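PDB 1ZKI: hypothetical protein PA5202 from Pseudomonas aeruginosa, which is a hotdog-fold thioesterase that probably hydrolyses the thioester bond of acyl-CoA substrates. Local coordinates for residues A[30-36]-A[93-99]; A[62-66]-A[108-112]. All coordinates share one frame; numbering follows the deposited sequence.

Contact 1: A[30-36]-A[93-99]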
loop_
_atom_site.group_PDB
_atom_site.type_symbol
_atom_site.label_atom_id
_atom_site.label_comp_id
_atom_site.label_asym_id
_atom_site.label_seq_id
_atom_site.Cartn_x
_atom_site.Cartn_y
_atom_site.Cartn_z
ATOM N N GLY A 30 15.089 6.724 -4.597
ATOM C CA GLY A 30 14.047 5.694 -4.456
ATOM C C GLY A 30 12.650 6.296 -4.445
ATOM O O GLY A 30 11.729 5.721 -3.882
ATOM N N VAL A 31 12.502 7.459 -5.073
ATOM C CA VAL A 31 11.214 8.150 -5.155
ATOM C C VAL A 31 11.093 8.829 -6.527
ATOM O O VAL A 31 12.083 9.333 -7.072
ATOM C CB VAL A 31 11.019 9.158 -3.964
ATOM C CG1 VAL A 31 12.125 10.201 -3.930
ATOM C CG2 VAL A 31 9.640 9.833 -3.993
ATOM N N ALA A 32 9.887 8.813 -7.091
ATOM C CA ALA A 32 9.628 9.462 -8.370
ATOM C C ALA A 32 8.254 10.096 -8.388
ATOM O O ALA A 32 7.361 9.667 -7.655
ATOM C CB ALA A 32 9.767 8.452 -9.517
ATOM N N GLU A 33 8.098 11.125 -9.215
ATOM C CA GLU A 33 6.801 11.747 -9.429
ATOM C C GLU A 33 6.564 11.866 -10.923
ATOM O O GLU A 33 7.458 12.272 -11.670
ATOM C CB GLU A 33 6.704 13.135 -8.772
ATOM C CG GLU A 33 5.324 13.797 -9.006
ATOM C CD GLU A 33 5.099 15.080 -8.214
ATOM O OE1 GLU A 33 5.896 15.384 -7.295
ATOM O OE2 GLU A 33 4.110 15.792 -8.520
ATOM N N VAL A 34 5.347 11.521 -11.334
ATOM C CA VAL A 34 4.921 11.599 -12.735
ATOM C C VAL A 34 3.552 12.290 -12.790
ATOM O O VAL A 34 2.721 12.069 -11.900
ATOM C CB VAL A 34 4.858 10.158 -13.348
ATOM C CG1 VAL A 34 4.314 10.170 -14.756
ATOM C CG2 VAL A 34 6.241 9.482 -13.303
ATOM N N ARG A 35 3.316 13.120 -13.810
ATOM C CA ARG A 35 2.016 13.791 -13.961
ATOM C C ARG A 35 1.276 13.215 -15.154
ATOM O O ARG A 35 1.904 12.694 -16.088
ATOM C CB ARG A 35 2.178 15.317 -14.108
ATOM C CG ARG A 35 2.878 15.755 -15.357
ATOM C CD ARG A 35 3.041 17.293 -15.436
ATOM N NE ARG A 35 1.789 17.999 -15.752
ATOM C CZ ARG A 35 1.320 18.221 -16.980
ATOM N NH1 ARG A 35 0.172 18.879 -17.149
ATOM N NH2 ARG A 35 1.980 17.775 -18.058
ATOM N N LEU A 36 -0.050 13.319 -15.117
ATOM C CA LEU A 36 -0.922 12.840 -16.189
ATOM C C LEU A 36 -2.084 13.811 -16.336
ATOM O O LEU A 36 -2.978 13.825 -15.488
ATOM C CB LEU A 36 -1.443 11.420 -15.914
ATOM C CG LEU A 36 -2.461 10.850 -16.933
ATOM C CD1 LEU A 36 -1.926 10.946 -18.376
ATOM C CD2 LEU A 36 -2.841 9.382 -16.569
ATOM N N GLU A 93 -5.302 17.589 -13.977
ATOM C CA GLU A 93 -4.263 16.571 -14.007
ATOM C C GLU A 93 -4.115 15.872 -12.667
ATOM O O GLU A 93 -4.523 16.393 -11.621
ATOM C CB GLU A 93 -2.917 17.168 -14.426
ATOM C CG GLU A 93 -2.271 18.047 -13.365
ATOM C CD GLU A 93 -1.005 18.720 -13.878
ATOM O OE1 GLU A 93 -1.146 19.661 -14.701
ATOM O OE2 GLU A 93 0.111 18.314 -13.446
ATOM N N VAL A 94 -3.489 14.705 -12.714
ATOM C CA VAL A 94 -3.148 13.991 -11.488
ATOM C C VAL A 94 -1.638 13.833 -11.374
ATOM O O VAL A 94 -0.917 13.858 -12.387
ATOM C CB VAL A 94 -3.858 12.609 -11.386
ATOM C CG1 VAL A 94 -5.390 12.784 -11.298
ATOM C CG2 VAL A 94 -3.477 11.699 -12.572
ATOM N N ARG A 95 -1.174 13.674 -10.136
ATOM C CA ARG A 95 0.230 13.422 -9.847
ATOM C C ARG A 95 0.327 12.097 -9.140
ATOM O O ARG A 95 -0.455 11.824 -8.244
ATOM C CB ARG A 95 0.802 14.531 -8.947
ATOM C CG ARG A 95 0.745 15.930 -9.551
ATOM C CD ARG A 95 1.706 16.014 -10.704
ATOM N NE ARG A 95 1.726 17.302 -11.393
ATOM C CZ ARG A 95 2.724 18.170 -11.317
ATOM N NH1 ARG A 95 3.778 17.921 -10.534
ATOM N NH2 ARG A 95 2.669 19.288 -12.033
ATOM N N CYS A 96 1.281 11.281 -9.568
ATOM C CA CYS A 96 1.607 10.047 -8.865
ATOM C C CYS A 96 2.984 10.187 -8.243
ATOM O O CYS A 96 3.940 10.607 -8.912
ATOM C CB CYS A 96 1.573 8.870 -9.819
ATOM S SG CYS A 96 1.988 7.294 -8.989
ATOM N N VAL A 97 3.078 9.864 -6.954
ATOM C CA VAL A 97 4.372 9.769 -6.279
ATOM C C VAL A 97 4.557 8.323 -5.821
ATOM O O VAL A 97 3.677 7.768 -5.142
ATOM C CB VAL A 97 4.465 10.731 -5.074
ATOM C CG1 VAL A 97 5.807 10.552 -4.350
ATOM C CG2 VAL A 97 4.276 12.177 -5.550
ATOM N N ALA A 98 5.681 7.721 -6.209
ATOM C CA ALA A 98 5.991 6.353 -5.831
ATOM C C ALA A 98 7.266 6.356 -4.994
ATOM O O ALA A 98 8.161 7.184 -5.208
ATOM C CB ALA A 98 6.167 5.469 -7.065
ATOM N N ARG A 99 7.329 5.426 -4.040
ATOM C CA ARG A 99 8.422 5.353 -3.091
ATOM C C ARG A 99 8.821 3.900 -2.886
ATOM O O ARG A 99 7.976 3.068 -2.536
ATOM C CB ARG A 99 7.959 5.955 -1.762
ATOM C CG ARG A 99 9.047 6.111 -0.725
ATOM C CD ARG A 99 8.491 6.868 0.506
ATOM N NE ARG A 99 7.939 8.169 0.106
ATOM C CZ ARG A 99 8.640 9.302 -0.015
ATOM N NH1 ARG A 99 9.947 9.335 0.252
ATOM N NH2 ARG A 99 8.026 10.418 -0.405
#
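Two neighbouring antiparallel strands of the hotdog sheet meet here, 31-36 pairing with 93-99 from Val31-Arg99 to Leu36-Val94. Ala32, Val34 and Leu36 form hydrogen-bonded pairs with Ala98, Cys96 and Val94; Cys96 N to Val34 O, at 2.9 Å, is nearly straight (176°). At the intervening non-hydrogen-bonded pairs the backbones come closer and CA-H...O contacts form, such as Glu33 CA to Cys96 O (3.1 Å).

The sheet has two unlike faces, as expected of a fold whose concave side wraps a long helix: Val34, Val94 and Cys96 pack on helix 51-70, whereas Glu33, Arg35, Glu93 and Arg95 build a salt-bridge network on the other side. Arg35 holds Glu93 side-on, its NE 2.9 Å from OE2 and its NH1 2.9 Å from OE1; both nitrogens come from above the carboxylate plane, although the oxygens lie near the guanidinium plane. Glu93 OE2 also takes two bonds from Arg95, from NH2 and, the shorter, from Arg95 NE at 2.8 Å, and so accepts from three donors. Bent at chi2 (-69°), Arg95 also lays NE against Arg35 CB, 3.4 Å away, and sends NH1 to Glu33 OE2 at 2.9 Å. The two guanidinium planes stand 82° apart, with Glu93 bridging their charges, while Arg35 NH2 turns instead to Asp23, a second acidic partner for the same guanidinium.

Contact 2: A[62-66]-A[108-112]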
loop_
_atom_site.group_PDB
_atom_site.type_symbol
_atom_site.label_atom_id
_atom_site.label_comp_id
_atom_site.label_asym_id
_atom_site.label_seq_id
_atom_site.Cartn_x
_atom_site.Cartn_y
_atom_site.Cartn_z
HETATM N N MSE A 62 6.206 3.872 -10.398
HETATM C CA MSE A 62 6.894 2.848 -9.606
HETATM C C MSE A 62 8.180 2.369 -10.287
HETATM O O MSE A 62 9.192 2.220 -9.628
HETATM C CB MSE A 62 5.962 1.674 -9.323
HETATM C CG MSE A 62 4.851 1.999 -8.354
HETATM SE SE MSE A 62 3.739 0.337 -8.262
HETATM C CE MSE A 62 2.825 0.722 -6.588
ATOM N N GLY A 63 8.147 2.154 -11.606
ATOM C CA GLY A 63 9.352 1.756 -12.343
ATOM C C GLY A 63 10.472 2.786 -12.229
ATOM O O GLY A 63 11.647 2.432 -12.067
ATOM N N LEU A 64 10.097 4.061 -12.326
ATOM C CA LEU A 64 11.045 5.166 -12.224
ATOM C C LEU A 64 11.618 5.287 -10.810
ATOM O O LEU A 64 12.801 5.567 -10.633
ATOM C CB LEU A 64 10.370 6.464 -12.673
ATOM C CG LEU A 64 10.169 6.617 -14.192
ATOM C CD1 LEU A 64 9.446 7.952 -14.478
ATOM C CD2 LEU A 64 11.503 6.544 -14.942
ATOM N N ALA A 65 10.775 5.065 -9.795
ATOM C CA ALA A 65 11.254 5.017 -8.413
ATOM C C ALA A 65 12.277 3.896 -8.247
ATOM O O ALA A 65 13.319 4.102 -7.640
ATOM C CB ALA A 65 10.086 4.838 -7.427
ATOM N N CYS A 66 11.998 2.724 -8.825
ATOM C CA CYS A 66 12.960 1.616 -8.785
ATOM C C CYS A 66 14.264 1.998 -9.456
ATOM O O CYS A 66 15.330 1.780 -8.902
ATOM C CB CYS A 66 12.378 0.375 -9.426
ATOM S SG CYS A 66 11.159 -0.332 -8.351
ATOM N N LEU A 108 12.235 -5.622 -5.196
ATOM C CA LEU A 108 11.946 -4.335 -4.601
ATOM C C LEU A 108 10.452 -4.255 -4.327
ATOM O O LEU A 108 9.645 -4.753 -5.107
ATOM C CB LEU A 108 12.364 -3.174 -5.510
ATOM C CG LEU A 108 13.789 -3.076 -6.062
ATOM C CD1 LEU A 108 13.850 -3.688 -7.463
ATOM C CD2 LEU A 108 14.236 -1.629 -6.097
ATOM N N VAL A 109 10.094 -3.642 -3.206
ATOM C CA VAL A 109 8.704 -3.349 -2.900
ATOM C C VAL A 109 8.509 -1.842 -2.991
ATOM O O VAL A 109 9.325 -1.056 -2.456
ATOM C CB VAL A 109 8.319 -3.835 -1.502
ATOM C CG1 VAL A 109 6.824 -3.606 -1.237
ATOM C CG2 VAL A 109 8.678 -5.318 -1.343
ATOM N N VAL A 110 7.425 -1.442 -3.646
ATOM C CA VAL A 110 7.176 -0.025 -3.925
ATOM C C VAL A 110 5.720 0.301 -3.637
ATOM O O VAL A 110 4.845 -0.551 -3.865
ATOM C CB VAL A 110 7.469 0.328 -5.424
ATOM C CG1 VAL A 110 7.432 1.845 -5.657
ATOM C CG2 VAL A 110 8.802 -0.232 -5.870
ATOM N N GLU A 111 5.461 1.491 -3.079
ATOM C CA GLU A 111 4.088 1.962 -2.921
ATOM C C GLU A 111 3.919 3.219 -3.749
ATOM O O GLU A 111 4.916 3.845 -4.133
ATOM C CB GLU A 111 3.746 2.239 -1.450
ATOM C CG GLU A 111 4.491 3.415 -0.845
ATOM C CD GLU A 111 3.955 3.834 0.548
ATOM O OE1 GLU A 111 2.865 3.376 0.954
ATOM O OE2 GLU A 111 4.635 4.630 1.226
ATOM N N ALA A 112 2.675 3.586 -4.041
ATOM C CA ALA A 112 2.428 4.814 -4.802
ATOM C C ALA A 112 1.060 5.369 -4.478
ATOM O O ALA A 112 0.165 4.626 -4.069
ATOM C CB ALA A 112 2.579 4.578 -6.311
#
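Met62, a selenomethionine, and Cys66 press from one turn of the central helix 51-70 onto Val110, in the packing of helix against curved sheet that defines the hotdog fold. The short helical and strand segments run at 132° to one another, their axes 8.9 Å apart at closest approach, and the interface between them is apolar.

Val110 points toward the helix and divides its two methyl groups between the helical side chains. Its CG1 meets Met62 CG at 3.7 Å and also comes within 4.4 Å of Ala65 CB, while CG2 is turned to the sulfur of Cys66. The valine fork is thus occupied on both branches by residues one helical turn apart, Met62 O accepting the backbone hydrogen bond from Cys66 N that closes that turn.

Met62 leaves the helix with CG anti to its own carbonyl carbon and continues as an extended chain (chi2 177°). This shape carries it alongside Val110, the two side chains running opposite ways, and brings its terminal methyl CE down to the strand backbone. Met62 CE lies 3.6 Å from Val110 O and 3.9 Å from Ala112 CB; contacts with Ala98, Cys81 and Phe128 bring neighbouring strands round the same side chain.

At the other end, Cys66 has a chi1 of -73°, which places SG beside its backbone N and above the strand between Leu108 and Val110. Phe128 and Ser76 also touch Cys66 here. Leu108 approaches through one branch, CD2 to Cys66 SG at 4.0 Å, whereas the tighter approach is to Val110, with CG2 only 3.4 Å from Cys66 SG.

Both contacts involve one sheet, their centres about 10 Å apart: contact 1 lies within it, and contact 2 packs helix 51-70 on it. Strands 93-103 and 107-116 are adjacent members. Arg99 N of contact 1 lies 2.9 Å from Glu111 O of contact 2, a probable hydrogen bond that continues the strand pairing from one to the other. Helix 51-70 spans both: Ala32 CB packs against Ala65 N at 3.5 Å, while Val34 and Cys96 meet the helix at Thr61. On the sheet's other face the surroundings differ. The charged network of contact 1 touches no other chain of the assembly, whereas Glu111 in contact 2 forms a salt bridge with Lys123 of the second subunit.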